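Side-chain contacts in putative membrane anchored protein (Corynebacterium diphtheriae, PDB 3LSO), which is of unknown function but is probably an exported surface protein held in the membrane by a transmembrane helix: residues G99-L104 with G150-I155; V285-T290 with E385-N390; S368-P373 with Y378-K383. One frame throughout, in Å; residues are numbered along the deposited sequence.

Contact 1. Residues G99-L104 with G150-I155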
# COMPACT_ATOMS: atom_id res chain seq x y z
N GLY B 99 24.28 12.06 -11.69
CA GLY B 99 23.26 13.04 -11.36
C GLY B 99 23.28 13.40 -9.88
O GLY B 99 23.98 12.77 -9.09
N LYS B 100 22.50 14.40 -9.51
CA LYS B 100 22.60 14.97 -8.17
C LYS B 100 21.68 14.35 -7.12
O LYS B 100 21.51 14.91 -6.04
CB LYS B 100 22.44 16.51 -8.24
CG LYS B 100 23.75 17.25 -8.61
CD LYS B 100 23.52 18.53 -9.43
CE LYS B 100 24.74 18.82 -10.33
NZ LYS B 100 24.61 20.09 -11.11
N ASN B 101 21.11 13.17 -7.41
CA ASN B 101 20.10 12.54 -6.55
C ASN B 101 20.65 11.38 -5.69
O ASN B 101 19.89 10.55 -5.17
CB ASN B 101 18.94 12.07 -7.44
CG ASN B 101 17.70 11.61 -6.65
OD1 ASN B 101 17.48 11.98 -5.49
ND2 ASN B 101 16.88 10.79 -7.31
N VAL B 102 21.96 11.35 -5.53
CA VAL B 102 22.62 10.20 -4.90
C VAL B 102 23.85 10.62 -4.09
O VAL B 102 24.53 11.60 -4.41
CB VAL B 102 23.01 9.17 -5.99
CG1 VAL B 102 24.35 9.51 -6.56
CG2 VAL B 102 23.03 7.77 -5.44
N LYS B 103 24.12 9.87 -3.02
CA LYS B 103 25.32 10.05 -2.21
C LYS B 103 25.92 8.67 -1.81
O LYS B 103 25.22 7.65 -1.84
CB LYS B 103 25.05 10.94 -0.99
CG LYS B 103 24.36 10.25 0.17
CD LYS B 103 23.92 11.24 1.24
CE LYS B 103 23.79 10.57 2.61
NZ LYS B 103 22.70 11.18 3.44
N LEU B 104 27.21 8.66 -1.47
CA LEU B 104 27.89 7.44 -1.00
C LEU B 104 27.45 7.05 0.40
O LEU B 104 27.27 7.91 1.26
CB LEU B 104 29.41 7.66 -1.01
CG LEU B 104 29.99 8.11 -2.34
CD1 LEU B 104 31.31 8.88 -2.19
CD2 LEU B 104 30.19 6.92 -3.23
N GLY B 150 12.25 9.13 -7.14
CA GLY B 150 12.39 9.48 -8.54
C GLY B 150 13.15 8.47 -9.39
O GLY B 150 12.86 7.27 -9.36
N THR B 151 14.12 8.97 -10.15
CA THR B 151 14.82 8.15 -11.13
C THR B 151 16.31 8.43 -11.08
O THR B 151 16.73 9.57 -10.92
CB THR B 151 14.31 8.41 -12.57
OG1 THR B 151 12.88 8.38 -12.58
CG2 THR B 151 14.84 7.37 -13.54
N LEU B 152 17.11 7.38 -11.23
CA LEU B 152 18.56 7.51 -11.30
C LEU B 152 19.02 7.09 -12.67
O LEU B 152 18.64 6.02 -13.15
CB LEU B 152 19.22 6.62 -10.26
CG LEU B 152 19.00 7.13 -8.85
CD1 LEU B 152 19.69 6.23 -7.85
CD2 LEU B 152 19.50 8.55 -8.74
N THR B 153 19.83 7.94 -13.29
CA THR B 153 20.34 7.66 -14.64
C THR B 153 21.86 7.80 -14.72
O THR B 153 22.43 8.86 -14.45
CB THR B 153 19.64 8.52 -15.73
OG1 THR B 153 18.23 8.54 -15.49
CG2 THR B 153 19.91 7.95 -17.10
N PHE B 154 22.51 6.70 -15.09
CA PHE B 154 23.96 6.64 -15.09
C PHE B 154 24.57 6.73 -16.50
O PHE B 154 24.81 5.72 -17.15
CB PHE B 154 24.47 5.38 -14.36
CG PHE B 154 24.23 5.39 -12.85
CD1 PHE B 154 23.75 6.53 -12.20
CD2 PHE B 154 24.54 4.27 -12.09
CE1 PHE B 154 23.55 6.53 -10.82
CE2 PHE B 154 24.35 4.26 -10.71
CZ PHE B 154 23.85 5.39 -10.08
N ILE B 155 24.80 7.97 -16.94
CA ILE B 155 25.47 8.28 -18.21
C ILE B 155 26.97 8.16 -17.98
O ILE B 155 27.42 8.37 -16.86
CB ILE B 155 25.16 9.74 -18.64
CG1 ILE B 155 23.67 10.07 -18.51
CG2 ILE B 155 25.66 10.03 -20.07
CD1 ILE B 155 22.74 9.10 -19.23
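Asn101 lies across Leu152 at about a right angle, just before strand 102-104, in the all-beta N-terminal domain of the DIP2116-like family, which belongs to the E-set clan. The two backbones do not pair: CA of Asn101 and CA of Leu152 are 7.1 Å apart, and strand 102-104 runs instead beside strand 132-146. Side chains therefore make the contact. Packing is close where Leu152 CD2 meets Asn101, lying 3.8 Å from Asn101 CB and also touching the amide. The other methyl, Leu152 CD1, approaches Val102 CG2 more loosely, at 4.4 Å, though both residues are buried. Branched Val102 suits this place because it also reaches Leu144 and Leu113, and Leu144 in turn meets the ring of Phe154. On the solvent side Thr151 is exposed and its CB is directed away from the contact, as suits a polar residue at the surface. Asn101 serves polar and apolar neighbours alike: with CG anti to the backbone N (chi1 -170°), its amide extends toward strand 150-167, and OD1 accepts the backbone N-H of Thr148. The other end of that amide, Asn101 ND2, rests 3.7 Å from Leu152 CD2.

Contact 2. Residues V285-T290 with E385-N390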
# COMPACT_ATOMS: atom_id res chain seq x y z
N VAL B 285 -20.39 1.78 11.85
CA VAL B 285 -21.80 1.49 11.70
C VAL B 285 -22.49 1.62 13.07
O VAL B 285 -21.81 1.55 14.10
CB VAL B 285 -21.98 0.05 11.14
CG1 VAL B 285 -21.56 -0.02 9.69
CG2 VAL B 285 -21.16 -0.94 11.96
N THR B 286 -23.82 1.78 13.08
CA THR B 286 -24.57 1.91 14.34
C THR B 286 -24.48 0.66 15.24
O THR B 286 -23.85 0.68 16.31
CB THR B 286 -26.05 2.23 14.06
OG1 THR B 286 -26.10 3.41 13.26
CG2 THR B 286 -26.82 2.45 15.37
N GLU B 287 -25.12 -0.42 14.81
CA GLU B 287 -25.02 -1.73 15.46
C GLU B 287 -24.67 -2.72 14.35
O GLU B 287 -25.10 -2.57 13.18
CB GLU B 287 -26.38 -2.08 16.13
CG GLU B 287 -26.41 -3.19 17.21
CD GLU B 287 -27.85 -3.69 17.54
OE1 GLU B 287 -28.85 -2.96 17.27
OE2 GLU B 287 -27.98 -4.83 18.06
N LEU B 288 -23.87 -3.72 14.70
CA LEU B 288 -23.66 -4.85 13.82
C LEU B 288 -24.15 -6.12 14.50
O LEU B 288 -23.54 -6.60 15.48
CB LEU B 288 -22.19 -4.96 13.45
CG LEU B 288 -21.85 -6.12 12.49
CD1 LEU B 288 -22.32 -5.89 11.03
CD2 LEU B 288 -20.36 -6.43 12.52
N ASP B 289 -25.25 -6.67 14.01
CA ASP B 289 -25.67 -7.99 14.45
C ASP B 289 -25.07 -8.99 13.51
O ASP B 289 -25.51 -9.12 12.37
CB ASP B 289 -27.17 -8.14 14.42
CG ASP B 289 -27.87 -7.14 15.30
OD1 ASP B 289 -27.29 -6.05 15.55
OD2 ASP B 289 -29.02 -7.47 15.72
N THR B 290 -24.06 -9.70 13.98
CA THR B 290 -23.52 -10.83 13.25
C THR B 290 -24.39 -12.04 13.55
O THR B 290 -25.09 -12.07 14.56
CB THR B 290 -22.09 -11.10 13.68
OG1 THR B 290 -21.99 -10.86 15.09
CG2 THR B 290 -21.12 -10.17 12.94
N GLU B 385 -38.05 -12.33 22.66
CA GLU B 385 -36.64 -12.15 22.32
C GLU B 385 -36.25 -10.80 22.84
O GLU B 385 -37.08 -9.90 22.94
CB GLU B 385 -36.43 -12.19 20.82
CG GLU B 385 -36.85 -13.48 20.20
CD GLU B 385 -36.12 -14.66 20.80
OE1 GLU B 385 -34.89 -14.76 20.60
OE2 GLU B 385 -36.79 -15.51 21.46
N SER B 386 -34.98 -10.64 23.17
CA SER B 386 -34.55 -9.37 23.71
C SER B 386 -34.34 -8.36 22.59
O SER B 386 -34.60 -7.18 22.76
CB SER B 386 -33.29 -9.51 24.57
OG SER B 386 -32.16 -9.64 23.74
N LYS B 387 -33.90 -8.82 21.44
CA LYS B 387 -33.79 -7.91 20.34
C LYS B 387 -34.87 -8.25 19.34
O LYS B 387 -34.86 -9.36 18.82
CB LYS B 387 -32.41 -8.00 19.70
CG LYS B 387 -31.91 -6.65 19.19
CD LYS B 387 -30.41 -6.65 18.86
CE LYS B 387 -29.51 -7.05 20.06
NZ LYS B 387 -28.12 -7.37 19.61
N LYS B 388 -35.79 -7.31 19.09
CA LYS B 388 -37.02 -7.56 18.30
C LYS B 388 -36.99 -6.86 16.95
O LYS B 388 -36.44 -5.76 16.84
CB LYS B 388 -38.28 -7.07 19.05
CG LYS B 388 -38.51 -7.73 20.40
CD LYS B 388 -39.33 -6.85 21.37
CE LYS B 388 -39.40 -7.45 22.81
NZ LYS B 388 -38.27 -7.03 23.70
N PRO B 389 -37.65 -7.45 15.95
CA PRO B 389 -37.85 -6.76 14.66
C PRO B 389 -38.63 -5.47 14.89
O PRO B 389 -39.37 -5.39 15.87
CB PRO B 389 -38.72 -7.73 13.86
CG PRO B 389 -38.72 -9.03 14.66
CD PRO B 389 -38.49 -8.65 16.07
N ASN B 390 -38.48 -4.48 14.02
CA ASN B 390 -39.25 -3.24 14.14
C ASN B 390 -40.41 -3.18 13.14
O ASN B 390 -40.68 -4.16 12.44
CB ASN B 390 -38.33 -2.02 14.02
CG ASN B 390 -37.58 -1.99 12.71
OD1 ASN B 390 -38.19 -2.12 11.62
ND2 ASN B 390 -36.26 -1.84 12.79
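Apart from Val285, which ends strand 278-285, both backbones are irregular here, and the two stay well apart, the nearest pair being Asp289 and Lys387 with their CA atoms 10.0 Å from each other. Long side chains bridge the gap. Glu287 and Lys387 approach from opposite directions; Glu287, with CG anti to its own N (chi1 -163°) and extended beyond it, brings its carboxylate to the ammonium group. Lys387 NZ donates to Glu287 OE2 at 3.0 Å, nearly in line with the C-O bond. The lysine chain bends at chi3 (-58°), and its CD methylene lies 3.5 Å from Asp289 OD2. That oxygen is 4.0 Å from Lys387 NZ, a long ion pair. The three residues thus form a salt-bridge network between the segment leaving strand 278-285 of the five-stranded sheet and a loop leading to strand 394-398. One lysine facing two acids suits the place, since its positive charge would be expected to offset the mutual repulsion of the carboxylates. Glu287 and Lys387 are exposed, whereas Asp289 is buried: its side chain touches Gln430 on strand 425-435, and its backbone N-H is taken up by Ser445 OG.

Contact 3. Residues S368-P373 with Y378-K383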
# COMPACT_ATOMS: atom_id res chain seq x y z
N SER B 368 -43.40 -7.23 15.16
CA SER B 368 -42.95 -8.39 15.92
C SER B 368 -44.15 -9.23 16.30
O SER B 368 -44.05 -10.14 17.12
CB SER B 368 -42.23 -7.93 17.16
OG SER B 368 -43.13 -7.21 17.94
N VAL B 369 -45.28 -8.91 15.69
CA VAL B 369 -46.55 -9.52 15.96
C VAL B 369 -46.88 -10.57 14.92
O VAL B 369 -46.91 -10.25 13.71
CB VAL B 369 -47.63 -8.43 16.01
CG1 VAL B 369 -49.07 -9.03 16.15
CG2 VAL B 369 -47.29 -7.47 17.16
N PHE B 370 -47.12 -11.79 15.39
CA PHE B 370 -47.41 -12.95 14.54
C PHE B 370 -48.92 -13.23 14.49
O PHE B 370 -49.56 -13.18 15.52
CB PHE B 370 -46.68 -14.14 15.11
CG PHE B 370 -47.03 -15.47 14.48
CD1 PHE B 370 -46.37 -15.92 13.32
CD2 PHE B 370 -47.97 -16.31 15.07
CE1 PHE B 370 -46.66 -17.16 12.79
CE2 PHE B 370 -48.26 -17.53 14.52
CZ PHE B 370 -47.59 -17.96 13.39
N SER B 371 -49.49 -13.51 13.31
CA SER B 371 -50.91 -13.95 13.23
C SER B 371 -50.95 -15.27 12.50
O SER B 371 -50.72 -15.30 11.30
CB SER B 371 -51.77 -12.97 12.44
OG SER B 371 -51.56 -11.64 12.86
N SER B 372 -51.24 -16.35 13.21
CA SER B 372 -51.15 -17.65 12.57
C SER B 372 -52.00 -17.69 11.30
O SER B 372 -53.20 -17.48 11.34
CB SER B 372 -51.57 -18.77 13.51
OG SER B 372 -52.07 -19.87 12.76
N PRO B 373 -51.36 -17.96 10.16
CA PRO B 373 -52.13 -18.28 8.95
C PRO B 373 -52.76 -19.68 8.95
O PRO B 373 -53.47 -20.03 8.00
CB PRO B 373 -51.11 -18.18 7.82
CG PRO B 373 -49.77 -18.06 8.47
CD PRO B 373 -49.92 -17.78 9.93
N TYR B 378 -45.52 -21.96 12.56
CA TYR B 378 -44.92 -21.81 13.89
C TYR B 378 -44.66 -20.36 14.28
O TYR B 378 -43.98 -19.64 13.57
CB TYR B 378 -43.61 -22.60 14.02
CG TYR B 378 -43.65 -24.09 13.73
CD1 TYR B 378 -44.77 -24.86 14.03
CD2 TYR B 378 -42.54 -24.74 13.19
CE1 TYR B 378 -44.80 -26.20 13.78
CE2 TYR B 378 -42.55 -26.11 12.94
CZ TYR B 378 -43.69 -26.82 13.23
OH TYR B 378 -43.72 -28.16 12.97
N ASP B 379 -45.16 -19.97 15.44
CA ASP B 379 -45.02 -18.63 16.00
C ASP B 379 -43.57 -18.42 16.45
O ASP B 379 -43.09 -19.14 17.35
CB ASP B 379 -45.98 -18.52 17.20
CG ASP B 379 -46.16 -17.10 17.72
OD1 ASP B 379 -45.29 -16.23 17.49
OD2 ASP B 379 -47.19 -16.85 18.40
N PRO B 380 -42.85 -17.45 15.85
CA PRO B 380 -41.48 -17.19 16.24
C PRO B 380 -41.39 -16.51 17.59
O PRO B 380 -40.33 -16.44 18.17
CB PRO B 380 -41.00 -16.22 15.17
CG PRO B 380 -42.19 -15.50 14.80
CD PRO B 380 -43.26 -16.55 14.77
N GLU B 381 -42.51 -16.01 18.07
CA GLU B 381 -42.58 -15.44 19.41
C GLU B 381 -41.44 -14.46 19.69
O GLU B 381 -40.67 -14.62 20.66
CB GLU B 381 -42.62 -16.53 20.46
CG GLU B 381 -43.98 -17.18 20.55
CD GLU B 381 -44.01 -18.37 21.49
OE1 GLU B 381 -42.93 -18.85 21.90
OE2 GLU B 381 -45.12 -18.83 21.81
N TRP B 382 -41.38 -13.44 18.83
CA TRP B 382 -40.38 -12.39 18.87
C TRP B 382 -40.54 -11.55 20.10
O TRP B 382 -39.59 -10.92 20.52
CB TRP B 382 -40.51 -11.46 17.67
CG TRP B 382 -40.11 -12.02 16.34
CD1 TRP B 382 -40.95 -12.34 15.31
CD2 TRP B 382 -38.80 -12.32 15.89
NE1 TRP B 382 -40.24 -12.83 14.26
CE2 TRP B 382 -38.91 -12.82 14.58
CE3 TRP B 382 -37.52 -12.22 16.48
CZ2 TRP B 382 -37.79 -13.21 13.82
CZ3 TRP B 382 -36.42 -12.60 15.74
CH2 TRP B 382 -36.55 -13.09 14.42
N LYS B 383 -41.74 -11.53 20.67
CA LYS B 383 -42.04 -10.67 21.81
C LYS B 383 -41.29 -11.14 23.03
O LYS B 383 -41.31 -10.48 24.07
CB LYS B 383 -43.55 -10.64 22.08
CG LYS B 383 -44.07 -11.85 22.88
CD LYS B 383 -45.47 -12.29 22.51
CE LYS B 383 -45.83 -13.58 23.25
NZ LYS B 383 -47.21 -14.09 22.96
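The ring of Phe370 lies flat against Asp379, which sits at the head of an Asx turn in the loop that follows strand 369-370. This short strand pairs antiparallel with strand 361-366 to make a beta-hairpin, and the chain then doubles back so that 378-383 packs against it. Asp379 CA stands over the centre of the Phe370 ring, 3.6 Å from the centroid and only 8° off the ring normal, a CH-pi contact. Its carboxylate stacks on the same ring with the two planes 23° apart, and its CB covers the same face. Both side chains have CG anti to the backbone N (chi1 171° in Phe370), which lets the ring reach across to the loop while the aspartate's carboxylate runs back over the ring face toward Phe370 CB. Pro380 adds an oblique contact, CD to Phe370 CD1 at 3.5 Å; a flat aromatic ring suits a place lined by such compact groups, and Phe370 also touches Ala364 and Thr365 of strand 361-366.

At the other end of the contact, Ser368 O lies near the plane of the Trp382 ring, at its edge, and 3.8 Å from Trp382 CB. A small serine leaves room for this close approach of the backbones. Pro380 CB covers one face of the indole, 3.6 Å above its plane and offset toward the rim, while Trp382 NE1 is engaged by Glu339 OE1. Proline suits the position after Asp379 because the turn makes no use of an N-H there. The N-H it does use belongs to Glu381, whose N bonds to Asp379 OD1 at 2.8 Å, arriving from above the carboxylate and 39° out of its plane.

Followed from the N terminus, the chain first makes contact 1, which closes a 45-residue, largely beta span and brings the start of strand 102-104 against strand 150-167 in the N-terminal domain. It ends before contact 2 begins, and the centres of the two are 60 Å apart on opposite sides of the chain's centre. Contact 2 spans 94 residues and ties the end of the five-stranded sheet region to the strand-rich C-terminal region. Within that long span, contact 3 closes a four-residue connection (374-377) and packs the following loop on the hairpin of 361-366 and 369-370. Contacts 2 and 3 touch directly: Pro389 CG lies 3.5 Å from Trp382 CD2, and Pro389 also packs on Ser368.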